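PDB 5XK2: diacylglycerol lipase from Aspergillus oryzae, which probably hydrolyses the ester bonds of mono- and diacylglycerols, as a class 3 lipase of the alpha/beta-hydrolase superfamily. Local coordinates for residues L110-A116 with V183-L188; A164-T168 with I192-N198; N197-F201 with V219-P223. The contacts are given in a common frame with arbitrary orientation. Numbering follows the deposited sequence.

Overall arrangement
The three contacts follow helix 186-195 from its start to the strand it feeds. Contact 1 holds the N-terminus of that helix against the disulfide loop 110-116, contact 2 holds its C-terminus against helix 154-168, and contact 3 ties the next strand, 198-203, to the loop 219-223. Centres of contacts 1 and 2 lie about 12 Å apart, those of 2 and 3 about 10 Å, and those of 1 and 3 about 14 Å. Contacts 2 and 3 share N197 and N198. The likely catalytic triad is S153, H268 and D206: helix 154-168 follows the probable nucleophile elbow, and strand 198-203 leads toward D206.

Contact 1: L110-A116 with V183-L188; sequences LCDGCKA and VANKPL
In this alpha/beta-hydrolase, an asparagine N-cap joins the start of helix 186-195 to a disulfide-closed loop. Residues 111-114 form a type II turn, with C114 N bonded to C111 O (3.1 Å), G113 at positive phi and C111 SG to C114 SG at 2.0 Å. V183 O meets A116 CA at 3.2 Å, a CA-H...O contact. A184 forms a single beta bridge with A116 (CA-CA 4.6 Å). Beside this bridge, the backbone N185 N gives to K115 O (3.0 Å). N185 (chi1 p) suits its place because its side-chain amide both donates and accepts: ND2 gives to G113 O (3.0 Å) and OD1 accepts from K115 N (3.0 Å). P187, well suited to a helix's first turn, lays CB 3.9 Å from C114 SG. L188 (chi1 t, chi2 p) fills the apolar hollow with CD1 4.0 Å from L110 CD1 and 3.8 Å from C111 SG, and CD2 3.8 Å from A116 CB. Its backbone N completes the cap, donating to N185 OD1 at 3.1 Å.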
loop_
_atom_site.group_PDB
_atom_site.type_symbol
_atom_site.label_atom_id
_atom_site.label_comp_id
_atom_site.label_asym_id
_atom_site.label_seq_id
_atom_site.Cartn_x
_atom_site.Cartn_y
_atom_site.Cartn_z
ATOM N N LEU A 110 -11.062 -27.630 -9.782
ATOM C CA LEU A 110 -11.886 -27.994 -8.632
ATOM C C LEU A 110 -13.341 -28.350 -8.888
ATOM O O LEU A 110 -13.935 -29.077 -8.102
ATOM C CB LEU A 110 -11.875 -26.843 -7.623
ATOM C CG LEU A 110 -10.493 -26.456 -7.097
ATOM C CD1 LEU A 110 -10.591 -25.277 -6.140
ATOM C CD2 LEU A 110 -9.831 -27.662 -6.430
ATOM N N CYS A 111 -13.895 -27.884 -10.003
ATOM C CA CYS A 111 -15.317 -28.065 -10.290
ATOM C C CYS A 111 -15.659 -27.486 -11.654
ATOM O O CYS A 111 -14.866 -26.746 -12.251
ATOM C CB CYS A 111 -16.213 -27.435 -9.199
ATOM S SG CYS A 111 -15.733 -25.800 -8.509
ATOM N N ASP A 112 -16.846 -27.829 -12.150
ATOM C CA ASP A 112 -17.212 -27.462 -13.511
ATOM C C ASP A 112 -17.383 -25.948 -13.666
ATOM O O ASP A 112 -18.213 -25.335 -12.985
ATOM C CB ASP A 112 -18.514 -28.153 -13.918
ATOM C CG ASP A 112 -18.387 -29.667 -13.989
ATOM O OD1 ASP A 112 -17.247 -30.194 -13.962
ATOM O OD2 ASP A 112 -19.443 -30.326 -14.085
ATOM N N GLY A 113 -16.620 -25.370 -14.587
ATOM C CA GLY A 113 -16.677 -23.952 -14.893
ATOM C C GLY A 113 -16.056 -23.079 -13.811
ATOM O O GLY A 113 -16.187 -21.852 -13.842
ATOM N N CYS A 114 -15.379 -23.712 -12.862
ATOM C CA CYS A 114 -14.831 -22.968 -11.724
ATOM C C CYS A 114 -13.531 -22.276 -12.099
ATOM O O CYS A 114 -12.702 -22.829 -12.828
ATOM C CB CYS A 114 -14.642 -23.911 -10.542
ATOM S SG CYS A 114 -16.264 -24.445 -9.907
ATOM N N LYS A 115 -13.368 -21.033 -11.640
ATOM C CA LYS A 115 -12.167 -20.262 -11.925
ATOM C C LYS A 115 -11.751 -19.545 -10.657
ATOM O O LYS A 115 -12.606 -19.131 -9.885
ATOM C CB LYS A 115 -12.389 -19.236 -13.043
ATOM C CG LYS A 115 -12.935 -19.836 -14.343
ATOM C CD LYS A 115 -11.863 -20.554 -15.109
ATOM C CE LYS A 115 -11.176 -19.594 -16.047
ATOM N NZ LYS A 115 -12.188 -18.697 -16.671
ATOM N N ALA A 116 -10.445 -19.427 -10.453
ATOM C CA ALA A 116 -9.880 -18.771 -9.275
ATOM C C ALA A 116 -8.936 -17.660 -9.676
ATOM O O ALA A 116 -8.425 -17.639 -10.795
ATOM C CB ALA A 116 -9.137 -19.780 -8.402
ATOM N N VAL A 183 -11.714 -14.524 -4.210
ATOM C CA VAL A 183 -10.861 -15.467 -4.938
ATOM C C VAL A 183 -11.477 -16.226 -6.098
ATOM O O VAL A 183 -10.765 -16.896 -6.832
ATOM C CB VAL A 183 -10.271 -16.492 -3.973
ATOM C CG1 VAL A 183 -9.476 -15.753 -2.890
ATOM C CG2 VAL A 183 -11.372 -17.342 -3.318
ATOM N N ALA A 184 -12.790 -16.143 -6.253
ATOM C CA ALA A 184 -13.523 -17.136 -7.033
ATOM C C ALA A 184 -14.524 -16.503 -7.984
ATOM O O ALA A 184 -15.090 -15.460 -7.688
ATOM C CB ALA A 184 -14.261 -18.103 -6.081
ATOM N N ASN A 185 -14.771 -17.151 -9.118
ATOM C CA ASN A 185 -15.920 -16.766 -9.941
ATOM C C ASN A 185 -17.189 -17.366 -9.337
ATOM O O ASN A 185 -17.126 -17.998 -8.273
ATOM C CB ASN A 185 -15.720 -17.172 -11.418
ATOM C CG ASN A 185 -15.790 -18.682 -11.666
ATOM O OD1 ASN A 185 -15.753 -19.507 -10.753
ATOM N ND2 ASN A 185 -15.869 -19.050 -12.953
ATOM N N LYS A 186 -18.350 -17.162 -9.957
ATOM C CA LYS A 186 -19.573 -17.584 -9.264
ATOM C C LYS A 186 -19.642 -19.113 -9.054
ATOM O O LYS A 186 -19.925 -19.550 -7.941
ATOM C CB LYS A 186 -20.851 -17.072 -9.981
ATOM C CG LYS A 186 -22.068 -17.046 -9.035
ATOM C CD LYS A 186 -23.274 -16.298 -9.630
ATOM C CE LYS A 186 -24.296 -15.953 -8.543
ATOM N NZ LYS A 186 -25.358 -15.022 -9.036
ATOM N N PRO A 187 -19.380 -19.936 -10.099
ATOM C CA PRO A 187 -19.434 -21.388 -9.857
ATOM C C PRO A 187 -18.483 -21.847 -8.746
ATOM O O PRO A 187 -18.875 -22.679 -7.921
ATOM C CB PRO A 187 -19.009 -21.988 -11.214
ATOM C CG PRO A 187 -19.384 -20.958 -12.199
ATOM C CD PRO A 187 -19.177 -19.630 -11.531
ATOM N N LEU A 188 -17.279 -21.291 -8.693
ATOM C CA LEU A 188 -16.347 -21.701 -7.636
ATOM C C LEU A 188 -16.806 -21.200 -6.272
ATOM O O LEU A 188 -16.697 -21.909 -5.268
ATOM C CB LEU A 188 -14.930 -21.211 -7.930
ATOM C CG LEU A 188 -13.894 -21.583 -6.865
ATOM C CD1 LEU A 188 -13.883 -23.104 -6.626
ATOM C CD2 LEU A 188 -12.475 -21.091 -7.248
#

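Contact 2: A164-T168 with I192-N198; sequences ADLRT and ITNQGNN
Two helices of the alpha/beta-hydrolase core, 154-168 and 186-195, meet near their C-terminal ends, A164 beside I192 (CA-CA 5.8 Å) and R167 beside Q195 (CA-CA 7.8 Å). Beyond Q195 the chain turns out of its helix through G196 (phi 75°), a conformation that glycine adopts readily, and N197 (phi 57°, psi 42°) before entering a strand at N198.

The apolar part is small: A164 CB packs on I192 CG1 at 3.6 Å, and the short alanine side chain lets the helices approach closely. I192 CG2 also lies 3.9 Å from R167 NH1.

Polar bonds do most of the joining. R167 (chi1 m, then nearly extended) reaches across to place its guanidinium among oxygen acceptors. NH1 donates to Q195 OE1 (3.0 Å), while NH1 and NH2 both donate to N198 OD1 (2.9 Å each). A long side chain with several donors is what this cluster requires. G196 O lies over one guanidinium face. Q195 (chi1 m, chi2 t) uses both ends of its amide, since NE2 donates to A164 O at 3.3 Å. N198 is likewise two-sided: ND2 donates to I192 O at 2.9 Å, tying the strand start back to the helix it follows.

R167 NE bonds A173 O, at the start of strand 173-178, and N197 pairs through its backbone with L175 of that strand, so the contact joins the two helices to the central sheet. On another side of helix 154-168, D165 forms a salt bridge with R128, tying that helix to helix 118-138.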
loop_
_atom_site.group_PDB
_atom_site.type_symbol
_atom_site.label_atom_id
_atom_site.label_comp_id
_atom_site.label_asym_id
_atom_site.label_seq_id
_atom_site.Cartn_x
_atom_site.Cartn_y
_atom_site.Cartn_z
ATOM N N ALA A 164 -10.498 -24.936 -0.002
ATOM C CA ALA A 164 -11.337 -25.491 -1.069
ATOM C C ALA A 164 -10.683 -26.743 -1.654
ATOM O O ALA A 164 -11.309 -27.798 -1.794
ATOM C CB ALA A 164 -11.560 -24.467 -2.153
ATOM N N ASP A 165 -9.405 -26.609 -1.976
ATOM C CA ASP A 165 -8.645 -27.701 -2.603
ATOM C C ASP A 165 -8.478 -28.871 -1.631
ATOM O O ASP A 165 -8.754 -30.033 -1.980
ATOM C CB ASP A 165 -7.292 -27.150 -3.075
ATOM C CG ASP A 165 -6.527 -28.106 -3.978
ATOM O OD1 ASP A 165 -7.134 -29.013 -4.583
ATOM O OD2 ASP A 165 -5.298 -27.918 -4.099
ATOM N N LEU A 166 -8.029 -28.577 -0.408
ATOM C CA LEU A 166 -7.853 -29.618 0.585
ATOM C C LEU A 166 -9.121 -30.434 0.803
ATOM O O LEU A 166 -9.062 -31.654 0.934
ATOM C CB LEU A 166 -7.365 -29.011 1.912
ATOM C CG LEU A 166 -5.914 -28.537 1.849
ATOM C CD1 LEU A 166 -5.563 -27.768 3.135
ATOM C CD2 LEU A 166 -4.931 -29.716 1.681
ATOM N N ARG A 167 -10.282 -29.778 0.824
ATOM C CA ARG A 167 -11.524 -30.500 1.017
ATOM C C ARG A 167 -11.804 -31.476 -0.117
ATOM O O ARG A 167 -12.334 -32.551 0.137
ATOM C CB ARG A 167 -12.704 -29.527 1.145
ATOM C CG ARG A 167 -12.690 -28.747 2.454
ATOM C CD ARG A 167 -13.540 -27.490 2.240
ATOM N NE ARG A 167 -13.515 -26.638 3.424
ATOM C CZ ARG A 167 -14.003 -25.405 3.438
ATOM N NH1 ARG A 167 -14.479 -24.869 2.318
ATOM N NH2 ARG A 167 -13.973 -24.699 4.561
ATOM N N THR A 168 -11.438 -31.114 -1.342
ATOM C CA THR A 168 -11.658 -32.039 -2.467
ATOM C C THR A 168 -10.735 -33.252 -2.348
ATOM O O THR A 168 -10.924 -34.259 -3.023
ATOM C CB THR A 168 -11.449 -31.374 -3.847
ATOM O OG1 THR A 168 -10.063 -31.054 -4.081
ATOM C CG2 THR A 168 -12.303 -30.113 -3.985
ATOM N N ILE A 192 -17.439 -23.673 -3.075
ATOM C CA ILE A 192 -16.765 -23.543 -1.780
ATOM C C ILE A 192 -17.790 -23.328 -0.667
ATOM O O ILE A 192 -17.734 -23.957 0.386
ATOM C CB ILE A 192 -15.737 -22.399 -1.803
ATOM C CG1 ILE A 192 -14.655 -22.698 -2.853
ATOM C CG2 ILE A 192 -15.151 -22.194 -0.395
ATOM C CD1 ILE A 192 -13.624 -21.582 -3.006
ATOM N N THR A 193 -18.748 -22.440 -0.923
ATOM C CA THR A 193 -19.812 -22.151 0.032
ATOM C C THR A 193 -20.524 -23.426 0.477
ATOM O O THR A 193 -20.763 -23.650 1.663
ATOM C CB THR A 193 -20.826 -21.162 -0.609
ATOM O OG1 THR A 193 -20.158 -19.915 -0.822
ATOM C CG2 THR A 193 -22.076 -20.951 0.271
ATOM N N ASN A 194 -20.870 -24.278 -0.487
ATOM C CA ASN A 194 -21.627 -25.458 -0.130
ATOM C C ASN A 194 -20.772 -26.599 0.422
ATOM O O ASN A 194 -21.306 -27.605 0.880
ATOM C CB ASN A 194 -22.451 -25.905 -1.335
ATOM C CG ASN A 194 -23.649 -24.995 -1.541
ATOM O OD1 ASN A 194 -24.465 -24.868 -0.650
ATOM N ND2 ASN A 194 -23.735 -24.352 -2.694
ATOM N N GLN A 195 -19.456 -26.411 0.470
ATOM C CA GLN A 195 -18.617 -27.314 1.262
ATOM C C GLN A 195 -18.841 -27.109 2.760
ATOM O O GLN A 195 -18.564 -28.000 3.576
ATOM C CB GLN A 195 -17.130 -27.098 0.943
ATOM C CG GLN A 195 -16.714 -27.527 -0.452
ATOM C CD GLN A 195 -15.258 -27.171 -0.746
ATOM O OE1 GLN A 195 -14.765 -26.111 -0.343
ATOM N NE2 GLN A 195 -14.567 -28.062 -1.450
ATOM N N GLY A 196 -19.316 -25.921 3.129
ATOM C CA GLY A 196 -19.527 -25.593 4.524
ATOM C C GLY A 196 -18.245 -25.308 5.285
ATOM O O GLY A 196 -17.148 -25.353 4.712
ATOM N N ASN A 197 -18.400 -25.039 6.577
ATOM C CA ASN A 197 -17.262 -24.756 7.474
ATOM C C ASN A 197 -16.427 -23.590 6.971
ATOM O O ASN A 197 -15.197 -23.639 7.024
ATOM C CB ASN A 197 -16.362 -25.991 7.637
ATOM C CG ASN A 197 -17.099 -27.205 8.196
ATOM O OD1 ASN A 197 -17.038 -28.299 7.618
ATOM N ND2 ASN A 197 -17.791 -27.020 9.303
ATOM N N ASN A 198 -17.109 -22.552 6.489
ATOM C CA ASN A 198 -16.480 -21.317 6.020
ATOM C C ASN A 198 -16.771 -20.148 6.930
ATOM O O ASN A 198 -17.940 -19.792 7.130
ATOM C CB ASN A 198 -16.970 -20.963 4.626
ATOM C CG ASN A 198 -16.684 -22.062 3.619
ATOM O OD1 ASN A 198 -15.551 -22.491 3.484
ATOM N ND2 ASN A 198 -17.720 -22.518 2.917
#

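Contact 3: N197-F201 with V219-P223; sequences NNYRF and VHISP
R200 lays its guanidinium flat on the imidazole of H220, a guanidinium-imidazole stack with centres 3.6 Å apart and planes at 7°. In the central sheet of the alpha/beta-hydrolase fold, R200 belongs to strand 198-203, and the irregular segment 219-223 leads into the parallel neighbouring strand 224-227. The arginine extends (chi1 and chi2 t), then bends at chi3 (p), which carries its planar end over the ring and lets it fork around one carbonyl: NE and NH2 donate to I221 O at 2.8 and 3.0 Å. H220 NE2 is hydrogen-bonded to P209 O.

Side chains alternate along the strand: N198 and R200 face the loop, Y199 and F201 point away from it. I221 supplies a greasy cover, its CG2 4.0 Å from N198 CG, while N198 OD1 is taken by R167. Before P223 the peptide is cis, and the ring's CD lies 4.2 Å from N198 O.

Two waters bridge the segments, the second between backbone atoms alone. The first accepts from N198 ND2 (3.0 Å) and donates to S222 O (2.6 Å). The other accepts from R200 N (2.9 Å) and donates to P223 O (2.7 Å) and, weakly, to N198 O (2.8 Å).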
loop_
_atom_site.group_PDB
_atom_site.type_symbol
_atom_site.label_atom_id
_atom_site.label_comp_id
_atom_site.label_asym_id
_atom_site.label_seq_id
_atom_site.Cartn_x
_atom_site.Cartn_y
_atom_site.Cartn_z
ATOM N N ASN A 197 -18.400 -25.039 6.577
ATOM C CA ASN A 197 -17.262 -24.756 7.474
ATOM C C ASN A 197 -16.427 -23.590 6.971
ATOM O O ASN A 197 -15.197 -23.639 7.024
ATOM C CB ASN A 197 -16.362 -25.991 7.637
ATOM C CG ASN A 197 -17.099 -27.205 8.196
ATOM O OD1 ASN A 197 -17.038 -28.299 7.618
ATOM N ND2 ASN A 197 -17.791 -27.020 9.303
ATOM N N ASN A 198 -17.109 -22.552 6.489
ATOM C CA ASN A 198 -16.480 -21.317 6.020
ATOM C C ASN A 198 -16.771 -20.148 6.930
ATOM O O ASN A 198 -17.940 -19.792 7.130
ATOM C CB ASN A 198 -16.970 -20.963 4.626
ATOM C CG ASN A 198 -16.684 -22.062 3.619
ATOM O OD1 ASN A 198 -15.551 -22.491 3.484
ATOM N ND2 ASN A 198 -17.720 -22.518 2.917
ATOM N N TYR A 199 -15.726 -19.529 7.471
ATOM C CA TYR A 199 -15.926 -18.297 8.233
ATOM C C TYR A 199 -15.086 -17.183 7.632
ATOM O O TYR A 199 -13.910 -16.989 7.990
ATOM C CB TYR A 199 -15.565 -18.545 9.706
ATOM C CG TYR A 199 -16.310 -19.743 10.222
ATOM C CD1 TYR A 199 -17.649 -19.630 10.582
ATOM C CD2 TYR A 199 -15.700 -20.991 10.308
ATOM C CE1 TYR A 199 -18.375 -20.754 11.009
ATOM C CE2 TYR A 199 -16.416 -22.119 10.750
ATOM C CZ TYR A 199 -17.759 -21.976 11.098
ATOM O OH TYR A 199 -18.503 -23.053 11.537
ATOM N N ARG A 200 -15.747 -16.378 6.811
ATOM C CA ARG A 200 -15.109 -15.269 6.120
ATOM C C ARG A 200 -15.575 -13.971 6.757
ATOM O O ARG A 200 -16.785 -13.751 6.918
ATOM C CB ARG A 200 -15.440 -15.277 4.618
ATOM C CG ARG A 200 -14.835 -14.048 3.885
ATOM C CD ARG A 200 -15.157 -14.066 2.394
ATOM N NE ARG A 200 -16.593 -13.894 2.116
ATOM C CZ ARG A 200 -17.245 -12.727 2.123
ATOM N NH1 ARG A 200 -16.597 -11.592 2.401
ATOM N NH2 ARG A 200 -18.551 -12.694 1.821
ATOM N N PHE A 201 -14.617 -13.125 7.127
ATOM C CA PHE A 201 -14.920 -11.889 7.854
ATOM C C PHE A 201 -14.645 -10.642 7.059
ATOM O O PHE A 201 -13.714 -10.580 6.263
ATOM C CB PHE A 201 -14.102 -11.834 9.151
ATOM C CG PHE A 201 -14.411 -12.964 10.082
ATOM C CD1 PHE A 201 -13.771 -14.179 9.933
ATOM C CD2 PHE A 201 -15.351 -12.814 11.083
ATOM C CE1 PHE A 201 -14.051 -15.245 10.789
ATOM C CE2 PHE A 201 -15.657 -13.867 11.928
ATOM C CZ PHE A 201 -15.004 -15.092 11.778
ATOM N N VAL A 219 -16.971 -13.244 -7.274
ATOM C CA VAL A 219 -17.968 -13.075 -6.231
ATOM C C VAL A 219 -17.349 -13.566 -4.928
ATOM O O VAL A 219 -16.197 -13.976 -4.922
ATOM C CB VAL A 219 -19.275 -13.824 -6.559
ATOM C CG1 VAL A 219 -19.865 -13.284 -7.849
ATOM C CG2 VAL A 219 -19.014 -15.277 -6.683
ATOM N N HIS A 220 -18.081 -13.498 -3.817
ATOM C CA HIS A 220 -17.525 -13.956 -2.535
ATOM C C HIS A 220 -18.112 -15.287 -2.112
ATOM O O HIS A 220 -19.266 -15.613 -2.422
ATOM C CB HIS A 220 -17.811 -12.944 -1.402
ATOM C CG HIS A 220 -16.709 -11.976 -1.123
ATOM N ND1 HIS A 220 -15.446 -12.378 -0.733
ATOM C CD2 HIS A 220 -16.699 -10.620 -1.090
ATOM C CE1 HIS A 220 -14.696 -11.315 -0.513
ATOM N NE2 HIS A 220 -15.434 -10.229 -0.710
ATOM N N ILE A 221 -17.312 -16.054 -1.378
ATOM C CA ILE A 221 -17.804 -17.157 -0.584
ATOM C C ILE A 221 -18.804 -16.626 0.435
ATOM O O ILE A 221 -18.615 -15.543 0.995
ATOM C CB ILE A 221 -16.632 -17.858 0.133
ATOM C CG1 ILE A 221 -15.692 -18.457 -0.911
ATOM C CG2 ILE A 221 -17.120 -18.904 1.129
ATOM C CD1 ILE A 221 -14.245 -18.630 -0.388
ATOM N N SER A 222 -19.875 -17.380 0.656
ATOM C CA SER A 222 -20.910 -17.012 1.607
ATOM C C SER A 222 -20.885 -17.990 2.796
ATOM O O SER A 222 -20.499 -19.146 2.639
ATOM C CB SER A 222 -22.273 -17.030 0.884
ATOM O OG SER A 222 -23.347 -16.967 1.804
ATOM N N PRO A 223 -21.281 -17.540 3.998
ATOM C CA PRO A 223 -21.750 -16.180 4.304
ATOM C C PRO A 223 -20.630 -15.205 4.630
ATOM O O PRO A 223 -19.463 -15.576 4.742
ATOM C CB PRO A 223 -22.624 -16.392 5.551
ATOM C CG PRO A 223 -21.941 -17.537 6.262
ATOM C CD PRO A 223 -21.433 -18.445 5.149
HETATM O O HOH W 1 -20.390 -21.470 3.839
HETATM O O HOH W 2 -17.919 -17.623 5.429
#